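Local coordinates for periplasmic binding protein (Veillonella parvula, PDB 4MO9) that probably captures a solute, perhaps an iron-siderophore complex, in the cleft of a TroA-like binding fold for uptake into the cell, at residues Glu39-Gly47 with Val98-Phe106; Pro116-Lys126 with Ile142-His150. All coordinates share one frame; numbering follows the deposited sequence.

Contact 1. Residues Glu39-Gly47 with Val98-Phe106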
loop_
_atom_site.group_PDB
_atom_site.type_symbol
_atom_site.label_atom_id
_atom_site.label_comp_id
_atom_site.label_asym_id
_atom_site.label_seq_id
_atom_site.Cartn_x
_atom_site.Cartn_y
_atom_site.Cartn_z
ATOM N N GLU A 39 7.766 2.981 -23.236
ATOM C CA GLU A 39 6.413 3.381 -23.613
ATOM C C GLU A 39 5.528 2.167 -23.879
ATOM O O GLU A 39 4.392 2.299 -24.353
ATOM C CB GLU A 39 6.432 4.353 -24.801
ATOM C CG GLU A 39 6.928 3.760 -26.099
ATOM C CD GLU A 39 7.135 4.811 -27.191
ATOM O OE1 GLU A 39 8.169 4.734 -27.886
ATOM O OE2 GLU A 39 6.268 5.704 -27.361
ATOM N N ARG A 40 6.056 0.985 -23.558
ATOM C CA ARG A 40 5.290 -0.257 -23.638
ATOM C C ARG A 40 5.528 -1.121 -22.400
ATOM O O ARG A 40 6.101 -2.222 -22.477
ATOM C CB ARG A 40 5.609 -1.010 -24.933
ATOM C CG ARG A 40 5.181 -0.240 -26.169
ATOM C CD ARG A 40 5.425 -1.021 -27.447
ATOM N NE ARG A 40 4.493 -2.137 -27.579
ATOM C CZ ARG A 40 3.215 -2.005 -27.925
ATOM N NH1 ARG A 40 2.706 -0.800 -28.163
ATOM N NH2 ARG A 40 2.440 -3.078 -28.024
ATOM N N VAL A 41 5.077 -0.613 -21.254
ATOM C CA VAL A 41 5.283 -1.275 -19.974
ATOM C C VAL A 41 4.267 -2.415 -19.781
ATOM O O VAL A 41 3.107 -2.277 -20.180
ATOM C CB VAL A 41 5.142 -0.245 -18.823
ATOM C CG1 VAL A 41 5.310 -0.907 -17.452
ATOM C CG2 VAL A 41 6.149 0.910 -18.997
ATOM N N VAL A 42 4.702 -3.535 -19.197
ATOM C CA VAL A 42 3.777 -4.570 -18.709
ATOM C C VAL A 42 3.663 -4.437 -17.190
ATOM O O VAL A 42 4.662 -4.546 -16.470
ATOM C CB VAL A 42 4.245 -6.003 -19.064
ATOM C CG1 VAL A 42 3.370 -7.044 -18.373
ATOM C CG2 VAL A 42 4.230 -6.221 -20.575
ATOM N N LEU A 43 2.453 -4.178 -16.706
ATOM C CA LEU A 43 2.219 -3.991 -15.272
ATOM C C LEU A 43 2.100 -5.306 -14.515
ATOM O O LEU A 43 1.552 -6.286 -15.030
ATOM C CB LEU A 43 0.922 -3.210 -15.056
ATOM C CG LEU A 43 0.851 -1.837 -15.716
ATOM C CD1 LEU A 43 -0.558 -1.243 -15.549
ATOM C CD2 LEU A 43 1.909 -0.919 -15.114
ATOM N N GLN A 44 2.594 -5.311 -13.278
ATOM C CA GLN A 44 2.330 -6.378 -12.322
ATOM C C GLN A 44 1.997 -5.745 -10.974
ATOM O O GLN A 44 2.483 -4.638 -10.668
ATOM C CB GLN A 44 3.548 -7.289 -12.161
ATOM C CG GLN A 44 3.860 -8.135 -13.369
ATOM C CD GLN A 44 2.840 -9.241 -13.586
ATOM O OE1 GLN A 44 2.030 -9.179 -14.517
ATOM N NE2 GLN A 44 2.892 -10.266 -12.755
ATOM N N TRP A 45 1.188 -6.451 -10.187
ATOM C CA TRP A 45 0.773 -6.027 -8.834
ATOM C C TRP A 45 0.245 -4.586 -8.752
ATOM O O TRP A 45 0.594 -3.843 -7.830
ATOM C CB TRP A 45 1.926 -6.219 -7.832
ATOM C CG TRP A 45 2.147 -7.649 -7.450
ATOM C CD1 TRP A 45 1.635 -8.761 -8.080
ATOM C CD2 TRP A 45 2.927 -8.136 -6.345
ATOM N NE1 TRP A 45 2.052 -9.908 -7.421
ATOM C CE2 TRP A 45 2.844 -9.548 -6.360
ATOM C CE3 TRP A 45 3.682 -7.514 -5.343
ATOM C CZ2 TRP A 45 3.489 -10.348 -5.401
ATOM C CZ3 TRP A 45 4.324 -8.312 -4.393
ATOM C CH2 TRP A 45 4.220 -9.714 -4.432
ATOM N N SER A 46 -0.609 -4.196 -9.696
ATOM C CA SER A 46 -1.171 -2.847 -9.687
ATOM C C SER A 46 -1.972 -2.573 -8.412
ATOM O O SER A 46 -2.823 -3.377 -8.007
ATOM C CB SER A 46 -2.010 -2.592 -10.942
ATOM O OG SER A 46 -1.160 -2.590 -12.079
ATOM N N GLY A 47 -1.671 -1.448 -7.766
ATOM C CA GLY A 47 -2.340 -1.096 -6.531
ATOM C C GLY A 47 -1.798 -1.865 -5.343
ATOM O O GLY A 47 -2.343 -1.759 -4.232
ATOM N N VAL A 98 -2.851 -8.957 -19.177
ATOM C CA VAL A 98 -1.848 -10.015 -18.995
ATOM C C VAL A 98 -2.046 -10.738 -17.661
ATOM O O VAL A 98 -2.634 -10.183 -16.726
ATOM C CB VAL A 98 -0.390 -9.480 -19.046
ATOM C CG1 VAL A 98 -0.087 -8.887 -20.400
ATOM C CG2 VAL A 98 -0.162 -8.437 -17.953
ATOM N N GLY A 99 -1.551 -11.970 -17.567
ATOM C CA GLY A 99 -1.653 -12.706 -16.320
ATOM C C GLY A 99 -0.754 -12.120 -15.243
ATOM O O GLY A 99 -0.059 -11.119 -15.471
ATOM N N THR A 100 -0.759 -12.746 -14.069
ATOM C CA THR A 100 0.098 -12.319 -12.972
ATOM C C THR A 100 1.134 -13.405 -12.660
ATOM O O THR A 100 0.796 -14.587 -12.595
ATOM C CB THR A 100 -0.757 -11.967 -11.732
ATOM O OG1 THR A 100 -1.492 -10.763 -12.002
ATOM C CG2 THR A 100 0.112 -11.738 -10.513
ATOM N N ILE A 101 2.396 -13.006 -12.501
ATOM C CA ILE A 101 3.481 -13.928 -12.143
ATOM C C ILE A 101 3.120 -14.669 -10.862
ATOM O O ILE A 101 2.711 -14.042 -9.885
ATOM C CB ILE A 101 4.806 -13.166 -11.886
ATOM C CG1 ILE A 101 5.318 -12.522 -13.172
ATOM C CG2 ILE A 101 5.880 -14.100 -11.303
ATOM C CD1 ILE A 101 5.812 -13.535 -14.193
ATOM N N GLY A 102 3.268 -15.991 -10.855
ATOM C CA GLY A 102 3.005 -16.757 -9.650
ATOM C C GLY A 102 1.610 -17.343 -9.672
ATOM O O GLY A 102 1.297 -18.263 -8.911
ATOM N N ASP A 103 0.762 -16.789 -10.532
ATOM C CA ASP A 103 -0.507 -17.425 -10.849
ATOM C C ASP A 103 -0.279 -18.355 -12.029
ATOM O O ASP A 103 0.784 -18.340 -12.652
ATOM C CB ASP A 103 -1.577 -16.390 -11.201
ATOM C CG ASP A 103 -2.074 -15.628 -9.991
ATOM O OD1 ASP A 103 -1.635 -15.947 -8.864
ATOM O OD2 ASP A 103 -2.916 -14.719 -10.168
ATOM N N LYS A 104 -1.278 -19.167 -12.337
ATOM C CA LYS A 104 -1.207 -20.039 -13.492
ATOM C C LYS A 104 -1.877 -19.309 -14.657
ATOM O O LYS A 104 -2.187 -19.897 -15.696
ATOM C CB LYS A 104 -1.875 -21.377 -13.168
ATOM C CG LYS A 104 -1.585 -21.845 -11.732
ATOM C CD LYS A 104 -1.488 -23.365 -11.609
ATOM C CE LYS A 104 -0.999 -23.787 -10.221
ATOM N NZ LYS A 104 0.391 -23.329 -9.935
ATOM N N THR A 105 -2.075 -18.005 -14.454
ATOM C CA THR A 105 -2.658 -17.104 -15.449
ATOM C C THR A 105 -1.587 -16.376 -16.265
ATOM O O THR A 105 -1.889 -15.801 -17.312
ATOM C CB THR A 105 -3.571 -16.032 -14.788
ATOM O OG1 THR A 105 -2.785 -15.184 -13.935
ATOM C CG2 THR A 105 -4.684 -16.684 -13.973
ATOM N N PHE A 106 -0.345 -16.386 -15.787
ATOM C CA PHE A 106 0.732 -15.733 -16.519
ATOM C C PHE A 106 1.194 -16.598 -17.680
ATOM O O PHE A 106 1.564 -17.760 -17.492
ATOM C CB PHE A 106 1.924 -15.400 -15.624
ATOM C CG PHE A 106 2.909 -14.464 -16.267
ATOM C CD1 PHE A 106 3.989 -14.950 -16.992
ATOM C CD2 PHE A 106 2.743 -13.091 -16.163
ATOM C CE1 PHE A 106 4.883 -14.085 -17.585
ATOM C CE2 PHE A 106 3.634 -12.222 -16.752
ATOM C CZ PHE A 106 4.709 -12.719 -17.471
HETATM O O HOH W 1 -0.591 -8.497 -10.911
HETATM O O HOH W 2 1.639 -12.826 -7.475
#
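Gln44 passes Thr100 with their CA atoms 6.4 Å apart, so the chain leaving strand 41-42 meets the 98-106 loop without pairing with it as a further strand. This lies in the N-terminal lobe of a TroA-like binding protein, beyond the end of an inner strand of its parallel sheet, and the loop reverses in a type II beta turn from Thr100 to Asp103. Val42 CG1 lies 3.8 Å from Val98 CG2, an apolar contact continued by Val111 of helix 108-112. Gln44 carries most of the rest. Its CG sits beside the backbone N (chi1 -69°) and a second bend at chi2 (-71°) brings the amide in among the loop's backbone groups. As modelled, OE1 is 3.0 Å from Gly99 O and NE2 is 2.8 Å from Ile101 N; the amide is probably turned over, so the roles of these two atoms stay open. The Phe106 ring turns an edge, at CE2, to this amide, while Ile101 CD1 lies over the centre of one face. Replacing Gln44 by alanine would probably open a gap beside Ile101 and leave the Gly99 and Ile101 backbone groups without a possible partner. Trp45, which also touches the bound trimethylamine oxide, has Thr100 CG2 at its ring edge. Two waters tie it to the loop: one joins Trp45 N to Thr100 OG1, while the other accepts from Trp45 NE1 at 2.9 Å and donates to Ile101 O.

Contact 2. Residues Pro116-Lys126 with Ile142-His150; sequences PDVIFIPVDLK and IQTIYIDYH
Tyr146 lies alongside Ile121, its ring held between two aliphatic groups. Lys126 crosses one face at about a right angle, CD 3.6 Å from the ring centroid and only 9° off the normal, a CH-pi contact made by the lysine's methylenes. Thr144 CG2 lies over the opposite face, nearer the rim, and Ile121 O sits in the ring plane at the edge, 3.4 Å from CD1. The hydroxyl is hydrogen-bonded to Glu130 of helix 123-132. Ile142, just before the strand, packs at the start of the pairing: its CD1 is pressed tightly on Pro116 CG at 3.5 Å, while CG2 turns to the Ile119 side chain. Ile147 finishes it on the other face of the sheet, the one carrying Phe120. There CG1 takes the position between backbone N and carbonyl carbon (chi1 63°) and lies against Pro122 CA, leaving CG2 to approach Phe120 CD1. The Ile147 backbone is gripped twice, its N donating to Ile121 O at 3.1 Å and its O accepting from Val123 N at 2.8 Å. These are the last two of six bonds in an unbroken parallel ladder that begins with Gln143 N to Asp117 O. Strands 118-122 and 143-147, 30° apart in direction, follow each other through helices 123-132 and 134-139, which makes this a beta-alpha-beta crossover, the building unit of the parallel sheet in the N-terminal lobe of TroA-like binding proteins.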
loop_
_atom_site.group_PDB
_atom_site.type_symbol
_atom_site.label_atom_id
_atom_site.label_comp_id
_atom_site.label_asym_id
_atom_site.label_seq_id
_atom_site.Cartn_x
_atom_site.Cartn_y
_atom_site.Cartn_z
ATOM N N PRO A 116 6.650 -5.634 -25.377
ATOM C CA PRO A 116 6.859 -4.621 -24.342
ATOM C C PRO A 116 8.319 -4.227 -24.293
ATOM O O PRO A 116 9.151 -4.939 -24.879
ATOM C CB PRO A 116 6.485 -5.356 -23.061
ATOM C CG PRO A 116 6.814 -6.792 -23.333
ATOM C CD PRO A 116 6.663 -7.006 -24.826
ATOM N N ASP A 117 8.635 -3.118 -23.628
ATOM C CA ASP A 117 10.033 -2.728 -23.507
ATOM C C ASP A 117 10.558 -2.903 -22.088
ATOM O O ASP A 117 11.741 -3.200 -21.899
ATOM C CB ASP A 117 10.320 -1.322 -24.075
ATOM C CG ASP A 117 9.285 -0.278 -23.666
ATOM O OD1 ASP A 117 8.546 -0.492 -22.672
ATOM O OD2 ASP A 117 9.223 0.783 -24.342
ATOM N N VAL A 118 9.690 -2.741 -21.095
ATOM C CA VAL A 118 10.118 -2.921 -19.709
ATOM C C VAL A 118 9.012 -3.509 -18.833
ATOM O O VAL A 118 7.820 -3.235 -19.031
ATOM C CB VAL A 118 10.638 -1.594 -19.089
ATOM C CG1 VAL A 118 9.512 -0.635 -18.903
ATOM C CG2 VAL A 118 11.288 -1.842 -17.735
ATOM N N ILE A 119 9.411 -4.331 -17.870
ATOM C CA ILE A 119 8.490 -4.794 -16.840
ATOM C C ILE A 119 9.106 -4.459 -15.490
ATOM O O ILE A 119 10.291 -4.743 -15.267
ATOM C CB ILE A 119 8.211 -6.314 -16.985
ATOM C CG1 ILE A 119 7.322 -6.821 -15.860
ATOM C CG2 ILE A 119 9.495 -7.125 -17.008
ATOM C CD1 ILE A 119 6.916 -8.257 -16.083
ATOM N N PHE A 120 8.331 -3.808 -14.618
ATOM C CA PHE A 120 8.775 -3.505 -13.258
ATOM C C PHE A 120 8.302 -4.617 -12.332
ATOM O O PHE A 120 7.111 -4.981 -12.327
ATOM C CB PHE A 120 8.228 -2.153 -12.770
ATOM C CG PHE A 120 8.632 -0.985 -13.630
ATOM C CD1 PHE A 120 9.861 -0.346 -13.439
ATOM C CD2 PHE A 120 7.794 -0.530 -14.641
ATOM C CE1 PHE A 120 10.248 0.729 -14.238
ATOM C CE2 PHE A 120 8.183 0.557 -15.461
ATOM C CZ PHE A 120 9.405 1.183 -15.256
ATOM N N ILE A 121 9.226 -5.158 -11.546
ATOM C CA ILE A 121 8.902 -6.292 -10.679
ATOM C C ILE A 121 9.235 -5.980 -9.233
ATOM O O ILE A 121 10.381 -5.668 -8.914
ATOM C CB ILE A 121 9.684 -7.550 -11.104
ATOM C CG1 ILE A 121 9.280 -7.974 -12.519
ATOM C CG2 ILE A 121 9.438 -8.701 -10.104
ATOM C CD1 ILE A 121 7.871 -8.618 -12.596
ATOM N N PRO A 122 8.240 -6.060 -8.336
ATOM C CA PRO A 122 8.575 -5.880 -6.920
ATOM C C PRO A 122 9.550 -6.957 -6.432
ATOM O O PRO A 122 9.495 -8.112 -6.887
ATOM C CB PRO A 122 7.213 -6.036 -6.216
ATOM C CG PRO A 122 6.211 -5.584 -7.264
ATOM C CD PRO A 122 6.784 -6.147 -8.561
ATOM N N VAL A 123 10.457 -6.577 -5.535
ATOM C CA VAL A 123 11.388 -7.538 -4.938
ATOM C C VAL A 123 10.673 -8.744 -4.321
ATOM O O VAL A 123 11.155 -9.877 -4.412
ATOM C CB VAL A 123 12.306 -6.839 -3.903
ATOM C CG1 VAL A 123 12.997 -7.851 -2.995
ATOM C CG2 VAL A 123 13.340 -5.959 -4.626
ATOM N N ASP A 124 9.521 -8.513 -3.694
ATOM C CA ASP A 124 8.760 -9.621 -3.102
ATOM C C ASP A 124 8.284 -10.623 -4.163
ATOM O O ASP A 124 7.899 -11.750 -3.841
ATOM C CB ASP A 124 7.572 -9.086 -2.291
ATOM C CG ASP A 124 7.974 -8.627 -0.890
ATOM O OD1 ASP A 124 9.196 -8.479 -0.635
ATOM O OD2 ASP A 124 7.069 -8.417 -0.043
ATOM N N LEU A 125 8.318 -10.203 -5.425
ATOM C CA LEU A 125 7.893 -11.034 -6.550
ATOM C C LEU A 125 9.103 -11.522 -7.380
ATOM O O LEU A 125 8.962 -12.354 -8.287
ATOM C CB LEU A 125 6.912 -10.232 -7.431
ATOM C CG LEU A 125 6.209 -10.922 -8.611
ATOM C CD1 LEU A 125 5.421 -12.139 -8.159
ATOM C CD2 LEU A 125 5.286 -9.931 -9.320
ATOM N N LYS A 126 10.296 -11.021 -7.044
ATOM C CA LYS A 126 11.526 -11.310 -7.804
ATOM C C LYS A 126 11.887 -12.800 -7.930
ATOM O O LYS A 126 12.188 -13.281 -9.036
ATOM C CB LYS A 126 12.709 -10.525 -7.208
ATOM C CG LYS A 126 14.109 -10.847 -7.814
ATOM C CD LYS A 126 15.117 -9.772 -7.388
ATOM C CE LYS A 126 16.553 -10.090 -7.816
ATOM N NZ LYS A 126 17.118 -11.274 -7.127
ATOM N N ILE A 142 13.315 -7.932 -23.492
ATOM C CA ILE A 142 12.539 -7.091 -22.581
ATOM C C ILE A 142 13.338 -6.820 -21.302
ATOM O O ILE A 142 13.895 -7.750 -20.706
ATOM C CB ILE A 142 11.191 -7.763 -22.230
ATOM C CG1 ILE A 142 10.386 -8.011 -23.515
ATOM C CG2 ILE A 142 10.399 -6.927 -21.237
ATOM C CD1 ILE A 142 9.383 -9.145 -23.409
ATOM N N GLN A 143 13.387 -5.560 -20.873
ATOM C CA GLN A 143 14.185 -5.197 -19.699
ATOM C C GLN A 143 13.417 -5.390 -18.403
ATOM O O GLN A 143 12.207 -5.160 -18.353
ATOM C CB GLN A 143 14.697 -3.758 -19.813
ATOM C CG GLN A 143 15.470 -3.510 -21.112
ATOM C CD GLN A 143 16.593 -4.510 -21.306
ATOM O OE1 GLN A 143 17.482 -4.637 -20.458
ATOM N NE2 GLN A 143 16.554 -5.239 -22.421
ATOM N N THR A 144 14.126 -5.801 -17.354
ATOM C CA THR A 144 13.521 -5.959 -16.030
ATOM C C THR A 144 14.068 -4.862 -15.110
ATOM O O THR A 144 15.290 -4.612 -15.089
ATOM C CB THR A 144 13.886 -7.328 -15.426
ATOM O OG1 THR A 144 13.313 -8.382 -16.220
ATOM C CG2 THR A 144 13.401 -7.438 -13.989
ATOM N N ILE A 145 13.183 -4.197 -14.367
ATOM C CA ILE A 145 13.599 -3.206 -13.379
ATOM C C ILE A 145 12.972 -3.545 -12.030
ATOM O O ILE A 145 11.740 -3.519 -11.885
ATOM C CB ILE A 145 13.214 -1.769 -13.817
ATOM C CG1 ILE A 145 13.981 -1.387 -15.096
ATOM C CG2 ILE A 145 13.524 -0.768 -12.730
ATOM C CD1 ILE A 145 13.719 0.068 -15.549
ATOM N N TYR A 146 13.795 -3.882 -11.037
ATOM C CA TYR A 146 13.234 -4.245 -9.713
ATOM C C TYR A 146 12.934 -3.010 -8.876
ATOM O O TYR A 146 13.713 -2.059 -8.871
ATOM C CB TYR A 146 14.181 -5.182 -8.955
ATOM C CG TYR A 146 14.304 -6.533 -9.627
ATOM C CD1 TYR A 146 13.175 -7.320 -9.848
ATOM C CD2 TYR A 146 15.535 -7.018 -10.043
ATOM C CE1 TYR A 146 13.275 -8.550 -10.470
ATOM C CE2 TYR A 146 15.643 -8.250 -10.670
ATOM C CZ TYR A 146 14.506 -9.007 -10.875
ATOM O OH TYR A 146 14.601 -10.230 -11.497
ATOM N N ILE A 147 11.806 -3.029 -8.164
ATOM C CA ILE A 147 11.417 -1.931 -7.288
ATOM C C ILE A 147 11.005 -2.550 -5.945
ATOM O O ILE A 147 10.810 -3.768 -5.853
ATOM C CB ILE A 147 10.238 -1.131 -7.880
ATOM C CG1 ILE A 147 8.995 -2.024 -7.992
ATOM C CG2 ILE A 147 10.604 -0.544 -9.258
ATOM C CD1 ILE A 147 7.718 -1.262 -8.360
ATOM N N ASP A 148 10.870 -1.742 -4.897
ATOM C CA ASP A 148 10.590 -2.335 -3.595
ATOM C C ASP A 148 9.969 -1.327 -2.642
ATOM O O ASP A 148 10.670 -0.659 -1.865
ATOM C CB ASP A 148 11.855 -2.959 -2.973
ATOM C CG ASP A 148 11.553 -3.788 -1.721
ATOM O OD1 ASP A 148 10.362 -4.047 -1.413
ATOM O OD2 ASP A 148 12.510 -4.206 -1.032
ATOM N N TYR A 149 8.650 -1.230 -2.694
ATOM C CA TYR A 149 7.916 -0.444 -1.719
ATOM C C TYR A 149 7.598 -1.273 -0.474
ATOM O O TYR A 149 7.226 -0.712 0.569
ATOM C CB TYR A 149 6.625 0.078 -2.353
ATOM C CG TYR A 149 6.834 1.108 -3.445
ATOM C CD1 TYR A 149 7.644 2.217 -3.239
ATOM C CD2 TYR A 149 6.224 0.961 -4.688
ATOM C CE1 TYR A 149 7.830 3.171 -4.238
ATOM C CE2 TYR A 149 6.414 1.893 -5.704
ATOM C CZ TYR A 149 7.213 3.001 -5.466
ATOM O OH TYR A 149 7.388 3.933 -6.462
ATOM N N HIS A 150 7.751 -2.599 -0.560
ATOM C CA HIS A 150 7.343 -3.471 0.550
ATOM C C HIS A 150 8.323 -3.393 1.708
ATOM O O HIS A 150 7.959 -3.670 2.857
ATOM C CB HIS A 150 7.190 -4.932 0.100
ATOM C CG HIS A 150 6.044 -5.161 -0.835
ATOM N ND1 HIS A 150 6.087 -4.821 -2.172
ATOM C CD2 HIS A 150 4.818 -5.698 -0.622
ATOM C CE1 HIS A 150 4.933 -5.133 -2.741
ATOM N NE2 HIS A 150 4.147 -5.674 -1.821
HETATM O O HOH W 3 8.907 -5.728 -2.917
HETATM O O HOH W 4 10.624 -6.276 0.409
#

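How the contacts relate
Both contacts are buried and share one parallel sheet, in which strand 41-42 of contact 1 is the neighbour of strand 118-122 of contact 2. Asp117 ties them: its OD2 probably accepts from Glu39 N and its N probably donates to Arg40 O, while Pro116 packs on Val42. Contact 2 is the regular part, a backbone ladder with apolar side chains on both faces, and buries 941 Å². Contact 1, at 268 Å², joins a strand end to a loop through one glutamine amide, two waters and a few apolar touches. Toward the bound trimethylamine oxide they meet again, where the rings of Trp45 and His150 come together with planes about 65° apart.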